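Local structure of DNA ligase D 3'-phosphoesterase domain-containing protein (Methanocella paludicola, 5DMP) at residues Gly25-Ser30 with Thr50-Ile55; Pro4-Gln9 with Val76-Thr81; Gly104-Phe109 with Tyr119-Thr124; His15-Leu20 with Ser30-Lys35. The protein probably removes 3'-phosphates and 3'-ribonucleotides from DNA ends during archaeal non-homologous end-joining repair, as a phosphoesterase of the LigD family. One frame throughout, in Å; residues are numbered along the deposited sequence.

Contact 1 (Gly25-Ser30 with Thr50-Ile55); sequences GGVLKS and TEDHPI. With VN4 (oxido(dioxo)vanadium), chain J.
L28 and S30 sit on the same face of their strand as H53, and L28 and H53 form an antiparallel hydrogen-bonded pair: L28 N gives to H53 O at 2.8 Å, and H53 N gives back to L28 O. That carbonyl is gripped twice, because S30 OG reaches it from the opposite face of its plane, standing 56° above it. Beyond the pair, L28 meets I55 at about a right angle, its CD1 coming to 3.3 Å from P54 O and its CD2 resting near I55 CG1. S30 is pressed close to the partner strand, with CB 3.1 Å from T50 OG1. The two segments belong to the hairpin of strands 27-33 and 45-53, part of the antiparallel sheet of the phosphoesterase domain. The hairpin reaches the pocket through H53: ND1 gives a hydrogen bond to E51 O, close to the ring plane, while NE2 gives an almost straight bond of 2.7 Å to O1 of the vanadate. D52 lies side by side with K29, whose chain is bent at chi2 (-59°) and chi3 (-60°), and OD1 takes NZ on its syn side in a 2.9 Å salt bridge. A water joins the same OD1 to S30 N and T50 O.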
# COMPACT_ATOMS: atom_id res chain seq x y z
N GLY A 25 -11.87 0.64 10.42
CA GLY A 25 -12.61 1.64 11.21
C GLY A 25 -13.26 2.73 10.37
O GLY A 25 -13.25 3.92 10.74
N GLY A 26 -13.78 2.32 9.22
CA GLY A 26 -14.53 3.15 8.30
C GLY A 26 -13.74 4.10 7.42
O GLY A 26 -14.32 4.92 6.79
N VAL A 27 -12.42 4.02 7.39
CA VAL A 27 -11.64 4.96 6.54
C VAL A 27 -10.51 4.13 5.86
O VAL A 27 -10.37 2.97 6.18
CB VAL A 27 -10.97 6.09 7.34
CG1 VAL A 27 -12.04 7.01 7.99
CG2 VAL A 27 -9.98 5.56 8.36
N LEU A 28 -9.70 4.78 5.04
CA LEU A 28 -8.53 4.12 4.46
C LEU A 28 -7.31 4.66 5.24
O LEU A 28 -6.92 5.83 5.08
CB LEU A 28 -8.41 4.56 2.97
CG LEU A 28 -9.57 4.04 2.10
CD1 LEU A 28 -9.36 4.43 0.62
CD2 LEU A 28 -9.81 2.54 2.16
N LYS A 29 -6.71 3.84 6.11
CA LYS A 29 -5.46 4.19 6.75
C LYS A 29 -4.34 4.16 5.70
O LYS A 29 -4.31 3.22 4.91
CB LYS A 29 -5.12 3.12 7.86
CG LYS A 29 -6.18 2.86 8.94
CD LYS A 29 -6.52 4.15 9.72
CE LYS A 29 -5.31 4.70 10.43
NZ LYS A 29 -5.84 5.83 11.28
N SER A 30 -3.46 5.17 5.68
CA SER A 30 -2.67 5.44 4.50
C SER A 30 -1.20 5.59 4.91
O SER A 30 -0.90 6.14 5.96
CB SER A 30 -3.13 6.73 3.83
OG SER A 30 -4.49 6.51 3.38
N THR A 50 0.24 8.82 6.49
CA THR A 50 -0.34 10.05 5.99
C THR A 50 -1.76 10.12 6.49
O THR A 50 -2.23 9.28 7.28
CB THR A 50 -0.26 10.14 4.44
OG1 THR A 50 -0.98 9.03 3.89
CG2 THR A 50 1.20 10.06 3.97
N GLU A 51 -2.50 11.11 6.04
CA GLU A 51 -3.85 11.27 6.52
C GLU A 51 -4.76 10.13 6.17
O GLU A 51 -4.73 9.62 4.99
CB GLU A 51 -4.47 12.48 5.75
CG GLU A 51 -4.13 13.83 6.25
CD GLU A 51 -4.39 14.00 7.72
OE1 GLU A 51 -5.56 13.87 8.16
OE2 GLU A 51 -3.40 14.27 8.42
N ASP A 52 -5.71 9.85 7.05
CA ASP A 52 -6.77 8.94 6.68
C ASP A 52 -7.54 9.47 5.47
O ASP A 52 -7.69 10.70 5.34
CB ASP A 52 -7.81 8.79 7.80
CG ASP A 52 -7.26 8.14 9.04
OD1 ASP A 52 -6.09 7.67 9.06
OD2 ASP A 52 -8.03 8.11 10.01
N HIS A 53 -7.96 8.58 4.58
CA HIS A 53 -8.72 8.98 3.35
C HIS A 53 -10.10 8.34 3.40
O HIS A 53 -10.29 7.32 4.02
CB HIS A 53 -7.95 8.57 2.08
CG HIS A 53 -6.90 9.56 1.70
ND1 HIS A 53 -5.81 9.85 2.52
CD2 HIS A 53 -6.80 10.38 0.63
CE1 HIS A 53 -5.07 10.79 1.94
NE2 HIS A 53 -5.64 11.11 0.78
N PRO A 54 -11.09 8.95 2.70
CA PRO A 54 -12.38 8.32 2.61
C PRO A 54 -12.32 7.01 1.74
O PRO A 54 -11.53 6.94 0.80
CB PRO A 54 -13.26 9.39 1.90
CG PRO A 54 -12.29 10.28 1.16
CD PRO A 54 -10.95 10.19 1.91
N ILE A 55 -13.13 6.05 2.07
CA ILE A 55 -13.22 4.77 1.32
C ILE A 55 -13.38 5.00 -0.17
O ILE A 55 -12.71 4.33 -0.96
CB ILE A 55 -14.29 3.84 1.91
CG1 ILE A 55 -13.77 3.25 3.23
CG2 ILE A 55 -14.66 2.72 0.92
CD1 ILE A 55 -14.87 2.64 4.06
V VN4 J . -3.24 11.71 -1.57
O1 VN4 J . -4.68 12.85 -1.01
O2 VN4 J . -3.43 11.43 -3.47
O3 VN4 J . -1.96 11.05 -0.34
O HOH W 1 -14.60 6.62 4.42
O HOH W 2 -3.91 7.11 7.80

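Contact 2 (Pro4-Gln9 with Val76-Thr81); sequences PIYVIQ and VWDIGT
P4 meets T81 through its carbonyl: P4 O lies 3.1 Å from T81 CA in a CA-H...O contact, and T81 CB leans on the same oxygen. I5 follows with its CA against G80 O, its side chain turned from this strand to pack on I55. Y6 is bonded to G80 in both directions through the backbone, and its CB rests against T81 O. From there the ring runs back over the strand until OH gives a 2.7 Å hydrogen bond to D78 OD2, met on the anti side of a carboxylate turned 84° from the ring. L115 N binds the same oxygen and K113 N binds OD1, so this buried acid has several donors. A phenylalanine in place of Y6 removes the hydroxyl and would probably leave OD2 to L115 N, the carboxylate less firmly fixed. V7, on the other face, sets CG2 4.0 Å from V76 CG1 and CB near I79 CG1. At I8 the antiparallel pairing of strands 5-12 and 72-84 is interrupted by a classic beta bulge: W77 N and D78 N both give to I8 O, at 2.8 and 3.1 Å, and the register shifts by one residue. The bulge turns W77 toward I8; chi1 of -177° sets CG anti to the backbone N, and the indole lies beside the isoleucine, with W77 CE3 3.8 Å from I8 CG2. Q9 ends the segment against V76, its CG 4.1 Å from V76 CA, while its amide is held elsewhere, OE1 by R21 and NE2 by the carbonyls of Y57 and F60.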
# COMPACT_ATOMS: atom_id res chain seq x y z
N PRO A 4 -12.72 -5.74 3.15
CA PRO A 4 -11.93 -4.54 3.27
C PRO A 4 -11.00 -4.24 2.13
O PRO A 4 -10.32 -5.10 1.63
CB PRO A 4 -11.26 -4.69 4.62
CG PRO A 4 -10.97 -6.19 4.70
CD PRO A 4 -12.03 -6.87 3.83
N ILE A 5 -11.08 -3.01 1.67
CA ILE A 5 -10.27 -2.57 0.55
C ILE A 5 -8.79 -2.49 0.90
O ILE A 5 -8.41 -2.01 1.98
CB ILE A 5 -10.77 -1.16 0.13
CG1 ILE A 5 -12.07 -1.30 -0.63
CG2 ILE A 5 -9.80 -0.39 -0.80
CD1 ILE A 5 -12.77 0.04 -0.52
N TYR A 6 -7.96 -2.91 -0.07
CA TYR A 6 -6.50 -2.62 -0.15
C TYR A 6 -6.36 -1.86 -1.48
O TYR A 6 -6.98 -2.24 -2.53
CB TYR A 6 -5.75 -3.98 -0.16
CG TYR A 6 -4.60 -3.99 -1.11
CD1 TYR A 6 -3.44 -3.22 -0.81
CD2 TYR A 6 -4.64 -4.73 -2.29
CE1 TYR A 6 -2.36 -3.16 -1.70
CE2 TYR A 6 -3.55 -4.69 -3.22
CZ TYR A 6 -2.42 -3.92 -2.91
OH TYR A 6 -1.35 -3.90 -3.81
N VAL A 7 -5.59 -0.78 -1.47
CA VAL A 7 -5.28 -0.07 -2.73
C VAL A 7 -3.87 0.51 -2.63
O VAL A 7 -3.40 0.87 -1.53
CB VAL A 7 -6.34 1.07 -2.96
CG1 VAL A 7 -6.39 2.04 -1.75
CG2 VAL A 7 -6.09 1.79 -4.32
N ILE A 8 -3.19 0.60 -3.77
CA ILE A 8 -1.99 1.39 -3.87
C ILE A 8 -2.21 2.35 -5.02
O ILE A 8 -2.56 1.93 -6.17
CB ILE A 8 -0.74 0.50 -4.22
CG1 ILE A 8 -0.40 -0.39 -2.97
CG2 ILE A 8 0.43 1.45 -4.62
CD1 ILE A 8 0.78 -1.41 -3.12
N GLN A 9 -1.98 3.62 -4.74
CA GLN A 9 -2.00 4.61 -5.83
C GLN A 9 -0.56 5.02 -6.11
O GLN A 9 0.23 5.21 -5.17
CB GLN A 9 -2.84 5.80 -5.43
CG GLN A 9 -4.35 5.48 -5.66
CD GLN A 9 -5.29 6.18 -4.73
OE1 GLN A 9 -5.10 6.24 -3.50
NE2 GLN A 9 -6.40 6.69 -5.31
N VAL A 76 -4.41 4.59 -10.03
CA VAL A 76 -4.77 3.47 -9.17
C VAL A 76 -3.91 2.34 -9.68
O VAL A 76 -4.16 1.75 -10.74
CB VAL A 76 -6.29 3.12 -9.20
CG1 VAL A 76 -6.53 1.88 -8.33
CG2 VAL A 76 -7.05 4.34 -8.60
N TRP A 77 -2.85 2.08 -8.93
CA TRP A 77 -1.80 1.19 -9.36
C TRP A 77 -2.10 -0.28 -9.03
O TRP A 77 -1.73 -1.17 -9.79
CB TRP A 77 -0.42 1.72 -8.80
CG TRP A 77 0.79 0.90 -9.25
CD1 TRP A 77 1.61 1.13 -10.35
CD2 TRP A 77 1.33 -0.28 -8.58
NE1 TRP A 77 2.65 0.16 -10.37
CE2 TRP A 77 2.46 -0.72 -9.33
CE3 TRP A 77 0.94 -1.01 -7.44
CZ2 TRP A 77 3.22 -1.86 -8.95
CZ3 TRP A 77 1.70 -2.15 -7.04
CH2 TRP A 77 2.83 -2.55 -7.83
N ASP A 78 -2.77 -0.58 -7.89
CA ASP A 78 -3.24 -1.92 -7.63
C ASP A 78 -4.43 -1.77 -6.71
O ASP A 78 -4.54 -0.75 -6.00
CB ASP A 78 -2.18 -2.78 -6.89
CG ASP A 78 -2.52 -4.25 -6.91
OD1 ASP A 78 -3.38 -4.68 -7.73
OD2 ASP A 78 -1.94 -5.10 -6.13
N ILE A 79 -5.36 -2.70 -6.76
CA ILE A 79 -6.54 -2.60 -5.89
C ILE A 79 -7.07 -4.03 -5.66
O ILE A 79 -6.84 -4.98 -6.45
CB ILE A 79 -7.62 -1.67 -6.52
CG1 ILE A 79 -8.66 -1.25 -5.46
CG2 ILE A 79 -8.27 -2.41 -7.73
CD1 ILE A 79 -9.50 -0.04 -5.89
N GLY A 80 -7.73 -4.23 -4.54
CA GLY A 80 -8.36 -5.52 -4.24
C GLY A 80 -8.81 -5.44 -2.79
O GLY A 80 -9.35 -4.43 -2.34
N THR A 81 -8.61 -6.52 -2.08
CA THR A 81 -9.03 -6.62 -0.70
C THR A 81 -7.86 -7.23 0.08
O THR A 81 -6.78 -7.46 -0.52
CB THR A 81 -10.28 -7.58 -0.56
OG1 THR A 81 -9.98 -8.87 -1.10
CG2 THR A 81 -11.50 -7.00 -1.36

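Contact 3 (Gly104-Phe109 with Tyr119-Thr124); sequences GKIEVF and YALIRT
One face of the R123 guanidinium is laid on G104, whose CA stands 3.6 Å from the plane, over its centre. NH2 comes 3.5 Å from G104 N on the same side, and its hydrogen bond goes to D102 O, in the last turn of helix 97-103; a weak bond joins NH1 to Y101 O. The chain gets there by starting with CG anti to the backbone N (chi1 -178°) and then bending at chi3. Nearer the backbone, R123 CB is 3.5 Å from G104 CA. A side chain on G104 would run into that CB, and the positive phi of this residue, which closes the helix in a Schellman motif, also favours glycine. R123 N gives a 2.7 Å bond to G104 O, tying the start of the hairpin to its end.

From this end, strands 105-111 and 118-123 pair as an antiparallel hairpin. I106 N gives to L121 O at 2.9 Å and L121 N to I106 O at 2.8 Å, and V108 and Y119 pair likewise. I106 and L121 lie side by side, with I106 CB 3.9 Å from L121 CB, on the face turned inward to W31. V108 CG2 rests near Y119 O on that face too. On the other face K105 CG meets I122 CD1 at 3.8 Å, and E107 stands beside A120. The chemistry is therefore divided: apolar branches and Y119 line the inner face, the other mixes charged and apolar chains, and at the helix end the carbonyls of Y101 and D102 are likely to favour the arginine's cation.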
# COMPACT_ATOMS: atom_id res chain seq x y z
N GLY A 104 1.15 -1.48 16.23
CA GLY A 104 2.29 -1.22 15.31
C GLY A 104 2.82 -2.49 14.64
O GLY A 104 4.00 -2.55 14.24
N LYS A 105 1.95 -3.51 14.52
CA LYS A 105 2.34 -4.75 13.83
C LYS A 105 1.17 -5.30 13.02
O LYS A 105 0.24 -5.93 13.54
CB LYS A 105 2.86 -5.81 14.84
CG LYS A 105 3.22 -7.16 14.21
CD LYS A 105 3.84 -8.00 15.33
CE LYS A 105 4.08 -9.42 14.92
NZ LYS A 105 4.67 -10.10 16.11
N ILE A 106 1.21 -5.06 11.70
CA ILE A 106 0.11 -5.49 10.86
C ILE A 106 0.68 -6.57 9.93
O ILE A 106 1.73 -6.36 9.28
CB ILE A 106 -0.37 -4.28 9.99
CG1 ILE A 106 -1.03 -3.17 10.87
CG2 ILE A 106 -1.31 -4.73 8.86
CD1 ILE A 106 -1.22 -1.82 10.14
N GLU A 107 -0.00 -7.71 9.90
CA GLU A 107 0.35 -8.80 8.93
C GLU A 107 -0.88 -9.18 8.16
O GLU A 107 -1.87 -9.64 8.77
CB GLU A 107 0.90 -10.03 9.68
CG GLU A 107 2.14 -9.58 10.48
CD GLU A 107 2.72 -10.65 11.42
OE1 GLU A 107 1.96 -11.53 11.89
OE2 GLU A 107 3.96 -10.62 11.66
N VAL A 108 -0.85 -8.98 6.82
CA VAL A 108 -2.05 -9.17 6.02
C VAL A 108 -1.72 -9.97 4.74
O VAL A 108 -0.54 -9.98 4.27
CB VAL A 108 -2.63 -7.79 5.58
CG1 VAL A 108 -3.33 -7.13 6.82
CG2 VAL A 108 -1.57 -6.84 4.95
N PHE A 109 -2.74 -10.62 4.20
CA PHE A 109 -2.59 -11.26 2.93
C PHE A 109 -3.26 -10.31 1.92
O PHE A 109 -4.48 -10.10 1.99
CB PHE A 109 -3.32 -12.59 2.91
CG PHE A 109 -2.97 -13.40 1.68
CD1 PHE A 109 -3.62 -13.13 0.45
CD2 PHE A 109 -1.94 -14.38 1.73
CE1 PHE A 109 -3.28 -13.83 -0.72
CE2 PHE A 109 -1.63 -15.11 0.58
CZ PHE A 109 -2.25 -14.81 -0.65
N TYR A 119 2.15 -9.68 3.50
CA TYR A 119 2.96 -8.48 3.68
C TYR A 119 2.79 -8.00 5.13
O TYR A 119 1.75 -8.23 5.76
CB TYR A 119 2.56 -7.30 2.74
CG TYR A 119 3.05 -7.53 1.32
CD1 TYR A 119 2.36 -8.37 0.47
CD2 TYR A 119 4.23 -6.89 0.89
CE1 TYR A 119 2.83 -8.62 -0.83
CE2 TYR A 119 4.71 -7.11 -0.40
CZ TYR A 119 4.01 -7.97 -1.21
OH TYR A 119 4.48 -8.20 -2.50
N ALA A 120 3.89 -7.43 5.63
CA ALA A 120 3.92 -6.86 7.02
C ALA A 120 4.14 -5.34 6.96
O ALA A 120 4.92 -4.79 6.13
CB ALA A 120 5.02 -7.50 7.85
N LEU A 121 3.53 -4.66 7.94
CA LEU A 121 3.74 -3.22 8.17
C LEU A 121 4.11 -3.11 9.67
O LEU A 121 3.30 -3.51 10.49
CB LEU A 121 2.42 -2.44 7.97
CG LEU A 121 2.23 -1.95 6.56
CD1 LEU A 121 0.73 -1.54 6.47
CD2 LEU A 121 3.15 -0.76 6.23
N ILE A 122 5.32 -2.64 9.95
CA ILE A 122 5.82 -2.67 11.37
C ILE A 122 6.15 -1.27 11.81
O ILE A 122 7.01 -0.62 11.17
CB ILE A 122 7.14 -3.53 11.47
CG1 ILE A 122 6.85 -4.98 11.00
CG2 ILE A 122 7.68 -3.54 12.95
CD1 ILE A 122 5.78 -5.68 11.84
N ARG A 123 5.54 -0.80 12.93
CA ARG A 123 5.78 0.61 13.31
C ARG A 123 7.18 0.73 13.96
O ARG A 123 7.60 -0.19 14.65
CB ARG A 123 4.73 1.13 14.26
CG ARG A 123 5.00 2.58 14.58
CD ARG A 123 3.80 3.16 15.27
NE ARG A 123 3.56 2.41 16.47
CZ ARG A 123 2.34 2.04 16.86
NH1 ARG A 123 1.27 2.32 16.10
NH2 ARG A 123 2.20 1.36 17.99
N THR A 124 7.90 1.82 13.68
CA THR A 124 9.20 2.05 14.34
C THR A 124 9.12 3.28 15.30
O THR A 124 8.24 4.12 15.15
CB THR A 124 10.34 2.27 13.34
OG1 THR A 124 10.43 3.66 12.99
CG2 THR A 124 10.18 1.40 12.06

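Contact 4 (His15-Leu20 with Ser30-Lys35); sequences HLHYDL and SWAVPK. With VN4 (oxido(dioxo)vanadium), chain J.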
# COMPACT_ATOMS: atom_id res chain seq x y z
N HIS A 15 8.04 14.33 -5.61
CA HIS A 15 8.73 13.16 -6.15
C HIS A 15 7.69 12.06 -6.44
O HIS A 15 6.54 12.11 -5.95
N LEU A 16 8.10 11.10 -7.26
CA LEU A 16 7.30 9.91 -7.52
C LEU A 16 7.23 9.06 -6.22
O LEU A 16 8.26 8.78 -5.62
CB LEU A 16 7.95 9.14 -8.68
CG LEU A 16 7.19 8.00 -9.36
CD1 LEU A 16 7.91 7.56 -10.63
CD2 LEU A 16 7.06 6.84 -8.40
N HIS A 17 6.03 8.69 -5.76
CA HIS A 17 5.92 7.78 -4.66
C HIS A 17 4.63 6.95 -4.75
O HIS A 17 3.83 7.12 -5.68
CB HIS A 17 5.95 8.53 -3.30
CG HIS A 17 4.76 9.43 -3.07
ND1 HIS A 17 4.65 10.66 -3.67
CD2 HIS A 17 3.61 9.24 -2.39
CE1 HIS A 17 3.50 11.23 -3.30
NE2 HIS A 17 2.84 10.37 -2.55
N TYR A 18 4.47 6.00 -3.85
CA TYR A 18 3.30 5.13 -3.90
C TYR A 18 2.56 5.43 -2.60
O TYR A 18 3.18 5.83 -1.60
CB TYR A 18 3.67 3.66 -4.05
CG TYR A 18 4.30 3.38 -5.41
CD1 TYR A 18 5.61 3.83 -5.70
CD2 TYR A 18 3.62 2.62 -6.37
CE1 TYR A 18 6.18 3.57 -6.96
CE2 TYR A 18 4.17 2.35 -7.63
CZ TYR A 18 5.45 2.83 -7.91
OH TYR A 18 6.01 2.56 -9.16
N ASP A 19 1.24 5.36 -2.63
CA ASP A 19 0.46 5.49 -1.39
C ASP A 19 -0.22 4.18 -1.19
O ASP A 19 -1.04 3.74 -2.03
CB ASP A 19 -0.58 6.58 -1.54
CG ASP A 19 0.06 7.94 -1.66
OD1 ASP A 19 0.76 8.26 -0.68
OD2 ASP A 19 -0.10 8.61 -2.71
N LEU A 20 0.08 3.54 -0.07
CA LEU A 20 -0.59 2.30 0.28
C LEU A 20 -1.77 2.59 1.24
O LEU A 20 -1.58 3.35 2.20
CB LEU A 20 0.39 1.39 1.08
CG LEU A 20 -0.24 0.21 1.79
CD1 LEU A 20 -0.71 -0.86 0.73
CD2 LEU A 20 0.87 -0.40 2.67
N SER A 30 -3.46 5.17 5.68
CA SER A 30 -2.67 5.44 4.50
C SER A 30 -1.20 5.59 4.91
O SER A 30 -0.90 6.14 5.96
CB SER A 30 -3.13 6.73 3.83
OG SER A 30 -4.49 6.51 3.38
N TRP A 31 -0.31 5.21 4.01
CA TRP A 31 1.12 5.43 4.18
C TRP A 31 1.70 5.83 2.84
O TRP A 31 1.30 5.28 1.78
CB TRP A 31 1.80 4.11 4.58
CG TRP A 31 1.51 3.54 5.96
CD1 TRP A 31 2.34 3.65 7.09
CD2 TRP A 31 0.39 2.73 6.36
NE1 TRP A 31 1.75 2.96 8.14
CE2 TRP A 31 0.57 2.40 7.74
CE3 TRP A 31 -0.77 2.24 5.70
CZ2 TRP A 31 -0.35 1.59 8.46
CZ3 TRP A 31 -1.68 1.50 6.40
CH2 TRP A 31 -1.50 1.20 7.80
N ALA A 32 2.68 6.72 2.85
CA ALA A 32 3.40 7.01 1.62
C ALA A 32 4.63 6.10 1.56
O ALA A 32 5.41 6.04 2.52
CB ALA A 32 3.85 8.48 1.59
N VAL A 33 4.82 5.43 0.43
CA VAL A 33 5.89 4.46 0.29
C VAL A 33 6.75 4.91 -0.87
O VAL A 33 6.44 4.61 -2.04
CB VAL A 33 5.32 3.01 0.07
CG1 VAL A 33 6.49 2.00 -0.02
CG2 VAL A 33 4.36 2.66 1.24
N PRO A 34 7.83 5.65 -0.58
CA PRO A 34 8.64 6.26 -1.66
C PRO A 34 8.99 5.37 -2.82
O PRO A 34 8.75 5.80 -3.97
CB PRO A 34 9.90 6.76 -0.93
CG PRO A 34 9.31 7.20 0.37
CD PRO A 34 8.20 6.21 0.74
N LYS A 35 9.45 4.14 -2.59
CA LYS A 35 9.92 3.31 -3.74
C LYS A 35 8.89 2.22 -4.09
O LYS A 35 9.09 1.36 -4.98
CB LYS A 35 11.23 2.59 -3.38
CG LYS A 35 12.44 3.51 -3.13
CD LYS A 35 13.77 2.75 -3.31
CE LYS A 35 13.93 2.28 -4.77
NZ LYS A 35 14.66 0.99 -5.07
V VN4 J . -3.24 11.71 -1.57
O1 VN4 J . -4.68 12.85 -1.01
O2 VN4 J . -3.43 11.43 -3.47
O3 VN4 J . -1.96 11.05 -0.34
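Y18 and V33 form an antiparallel hydrogen-bonded pair, with V33 N giving Y18 O a nearly straight bond of 2.6 Å. The tyrosine ring reaches the chain after V33: the edge at CD1 meets V33 O at 3.8 Å, and CD1 also touches K35 C. Replacing Y18 by an alanine would probably open a gap beside the K35 backbone and leave W77 without its edge-to-face ring partner. At the next hydrogen-bonded pair, L20 fits between two bumps of the opposite strand. Its CB meets V33 CG2 at 4.2 Å, while CD2 comes to 4.3 Å from W31 CE3, and L20 O lies at the indole edge. On the reverse face the small A32 forms a shallow seat: its CB takes H17 CD2 from one direction at 4.1 Å and D19 OD1 from another at 3.8 Å. H17 CG stands between the backbone N and the carbonyl carbon (chi1 66°), which starts the ring toward A32. D19 OD2 is bonded to H11 ND1 and approaches O3 of the vanadate only to 3.9 Å. This antiparallel hairpin forms one wall of what is probably the phosphoesterase pocket, H17 facing magnesium and D19 vanadate.

All four contacts lie in one antiparallel sheet. Contacts 1 and 4 share S30 on strand 27-33 and both touch the vanadate, contact 1 through H53 and contact 4 through D19, although their centres are about 15 Å apart. Contact 2 adjoins contact 4 along strands 5-12 and 16-24: Q9 O and D19 N are 2.7 Å apart, a probable hydrogen bond. The nearest atoms of the Q9 side chain and the bound vanadium group are about 5 Å apart. I5 CD1 of contact 2 also packs against I55 CG2 of contact 1 at 3.6 Å. Contact 3 joins from the inner side, where I106 CD1 lies 3.8 Å from W31 CH2 of contact 4.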